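Local coordinates for redy-like protein (Hahella chejuensis, PDB 2JDJ), which probably takes part in the biosynthesis of the red pigment prodigiosin, at residues F11-A16 / P52-E57. Sequence-based numbering, arbitrary orientation.
Sequences FDVAQA and PYHYVE. With IPA (isopropyl alcohol), chain E.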
loop_
_atom_site.group_PDB
_atom_site.type_symbol
_atom_site.label_atom_id
_atom_site.label_comp_id
_atom_site.label_asym_id
_atom_site.label_seq_id
_atom_site.Cartn_x
_atom_site.Cartn_y
_atom_site.Cartn_z
ATOM N N PHE A 11 -16.512 -2.301 -12.772
ATOM C CA PHE A 11 -17.147 -2.257 -14.078
ATOM C C PHE A 11 -18.247 -1.191 -14.075
ATOM O O PHE A 11 -18.545 -0.563 -15.088
ATOM C CB PHE A 11 -17.735 -3.627 -14.438
ATOM C CG PHE A 11 -16.705 -4.728 -14.523
ATOM C CD1 PHE A 11 -15.581 -4.587 -15.323
ATOM C CD2 PHE A 11 -16.872 -5.905 -13.816
ATOM C CE1 PHE A 11 -14.647 -5.598 -15.403
ATOM C CE2 PHE A 11 -15.939 -6.922 -13.892
ATOM C CZ PHE A 11 -14.831 -6.767 -14.683
ATOM N N ASP A 12 -18.843 -0.970 -12.915
ATOM C CA ASP A 12 -19.939 -0.038 -12.842
ATOM C C ASP A 12 -19.974 0.590 -11.467
ATOM O O ASP A 12 -20.217 -0.120 -10.491
ATOM C CB ASP A 12 -21.215 -0.834 -13.094
ATOM C CG ASP A 12 -22.444 -0.061 -12.789
ATOM O OD1 ASP A 12 -22.466 1.181 -13.006
ATOM O OD2 ASP A 12 -23.398 -0.723 -12.326
ATOM N N VAL A 13 -19.739 1.905 -11.382
ATOM C CA VAL A 13 -19.644 2.565 -10.074
ATOM C C VAL A 13 -20.973 2.571 -9.338
ATOM O O VAL A 13 -20.988 2.722 -8.129
ATOM C CB VAL A 13 -19.080 4.040 -10.099
ATOM C CG1 VAL A 13 -17.626 4.050 -10.469
ATOM C CG2 VAL A 13 -19.891 4.962 -11.011
ATOM N N ALA A 14 -22.082 2.386 -10.051
ATOM C CA ALA A 14 -23.380 2.178 -9.362
ATOM C C ALA A 14 -23.305 1.031 -8.354
ATOM O O ALA A 14 -23.980 1.057 -7.318
ATOM C CB ALA A 14 -24.525 1.970 -10.362
ATOM N N GLN A 15 -22.442 0.051 -8.614
ATOM C CA GLN A 15 -22.278 -1.105 -7.706
ATOM C C GLN A 15 -21.366 -0.906 -6.512
ATOM O O GLN A 15 -21.061 -1.877 -5.809
ATOM C CB GLN A 15 -21.747 -2.310 -8.471
ATOM C CG GLN A 15 -22.837 -3.235 -8.918
ATOM C CD GLN A 15 -22.315 -4.449 -9.634
ATOM O OE1 GLN A 15 -21.318 -4.386 -10.375
ATOM N NE2 GLN A 15 -22.987 -5.571 -9.424
ATOM N N ALA A 16 -20.916 0.323 -6.276
ATOM C CA ALA A 16 -19.941 0.568 -5.213
ATOM C C ALA A 16 -20.424 0.006 -3.891
ATOM O O ALA A 16 -19.646 -0.583 -3.136
ATOM C CB ALA A 16 -19.640 2.055 -5.071
ATOM N N PRO A 52 -9.601 5.444 -14.179
ATOM C CA PRO A 52 -8.811 4.256 -14.478
ATOM C C PRO A 52 -8.822 3.216 -13.345
ATOM O O PRO A 52 -8.579 2.043 -13.598
ATOM C CB PRO A 52 -7.404 4.823 -14.696
ATOM C CG PRO A 52 -7.419 6.134 -13.959
ATOM C CD PRO A 52 -8.779 6.667 -14.188
ATOM N N TYR A 53 -9.084 3.655 -12.115
ATOM C CA TYR A 53 -9.289 2.744 -10.985
ATOM C C TYR A 53 -10.057 3.453 -9.889
ATOM O O TYR A 53 -9.971 4.679 -9.780
ATOM C CB TYR A 53 -7.976 2.183 -10.435
ATOM C CG TYR A 53 -7.066 3.214 -9.793
ATOM C CD1 TYR A 53 -7.066 3.422 -8.404
ATOM C CD2 TYR A 53 -6.217 3.976 -10.571
ATOM C CE1 TYR A 53 -6.207 4.388 -7.819
ATOM C CE2 TYR A 53 -5.380 4.931 -10.008
ATOM C CZ TYR A 53 -5.376 5.130 -8.639
ATOM O OH TYR A 53 -4.518 6.087 -8.111
ATOM N N HIS A 54 -10.815 2.687 -9.096
ATOM C CA HIS A 54 -11.667 3.239 -8.024
ATOM C C HIS A 54 -11.145 2.928 -6.639
ATOM O O HIS A 54 -11.356 3.703 -5.692
ATOM C CB HIS A 54 -13.110 2.725 -8.184
ATOM C CG HIS A 54 -13.636 2.944 -9.561
ATOM N ND1 HIS A 54 -14.080 4.175 -9.995
ATOM C CD2 HIS A 54 -13.688 2.122 -10.633
ATOM C CE1 HIS A 54 -14.406 4.095 -11.271
ATOM N NE2 HIS A 54 -14.186 2.857 -11.677
ATOM N N TYR A 55 -10.449 1.798 -6.530
ATOM C CA TYR A 55 -10.007 1.289 -5.229
ATOM C C TYR A 55 -8.575 0.863 -5.300
ATOM O O TYR A 55 -8.054 0.583 -6.375
ATOM C CB TYR A 55 -10.886 0.113 -4.736
ATOM C CG TYR A 55 -12.315 0.533 -4.456
ATOM C CD1 TYR A 55 -12.699 1.006 -3.193
ATOM C CD2 TYR A 55 -13.275 0.481 -5.461
ATOM C CE1 TYR A 55 -14.018 1.408 -2.949
ATOM C CE2 TYR A 55 -14.610 0.893 -5.236
ATOM C CZ TYR A 55 -14.962 1.355 -3.990
ATOM O OH TYR A 55 -16.264 1.737 -3.787
ATOM N N VAL A 56 -7.934 0.845 -4.132
ATOM C CA VAL A 56 -6.611 0.299 -4.006
ATOM C C VAL A 56 -6.648 -0.706 -2.860
ATOM O O VAL A 56 -7.198 -0.403 -1.798
ATOM C CB VAL A 56 -5.572 1.396 -3.632
ATOM C CG1 VAL A 56 -4.207 0.755 -3.520
ATOM C CG2 VAL A 56 -5.549 2.511 -4.674
ATOM N N GLU A 57 -6.073 -1.886 -3.061
ATOM C CA GLU A 57 -5.921 -2.804 -1.937
ATOM C C GLU A 57 -4.439 -3.017 -1.636
ATOM O O GLU A 57 -3.614 -3.020 -2.551
ATOM C CB GLU A 57 -6.674 -4.116 -2.172
ATOM C CG GLU A 57 -6.016 -5.112 -3.118
ATOM C CD GLU A 57 -6.924 -6.306 -3.476
ATOM O OE1 GLU A 57 -8.014 -6.485 -2.883
ATOM O OE2 GLU A 57 -6.540 -7.075 -4.376
HETATM C C1 IPA E . -21.590 6.429 -5.133
HETATM C C2 IPA E . -21.641 5.680 -6.461
HETATM C C3 IPA E . -22.360 6.505 -7.523
HETATM O O2 IPA E . -22.321 4.467 -6.259
#
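Val13 lays its CG1 methyl over one face of the His54 imidazole, 3.3 Å from CE1 and 3.6 Å from ND1, and the two side chains run roughly at right angles. CG1 lies anti to the carbonyl carbon of Val13 (chi1 -69°), which carries this branch toward the ring. Three residues on, the methyl of Ala16 makes a van der Waals contact with the hydroxyl of Tyr55, its CB 3.6 Å from OH. No hydrogen bond links the two segments.

His54 ND1 and Tyr55 OH find their partners in other parts of the chain. His54 ND1 is hydrogen-bonded to the carbonyl of Ser46, and the Tyr55 hydroxyl to Glu20 of helix 16-30. His54 and Tyr55 form a classic beta bulge opposite Ile8 of strand 2-10, and both side chains head for the loop.

Backbone bonds shape the loop itself: Gln15 N binds Asp12 O at 2.9 Å and Ala16 N binds Val13 O at 3.0 Å, with Gln15 as N-cap of helix 16-30. A weak bond from Ala14 N to Asp12 OD1 (3.2 Å) adds to the turn. Val13 O also accepts a hydrogen bond from O2 of an isopropyl alcohol, at 2.9 Å, probably a crystallisation additive.

The loop joins strand 2-10 to helix 16-30 in a four-stranded antiparallel sheet, consistent with the dimeric alpha/beta-barrel clan, and Tyr55 also packs on Leu98 of the second subunit. This strand-to-helix connection thus rests on the bulged strand through methyl groups, whereas directional bonds to Ser46 and Glu20 hold the two side chains in place.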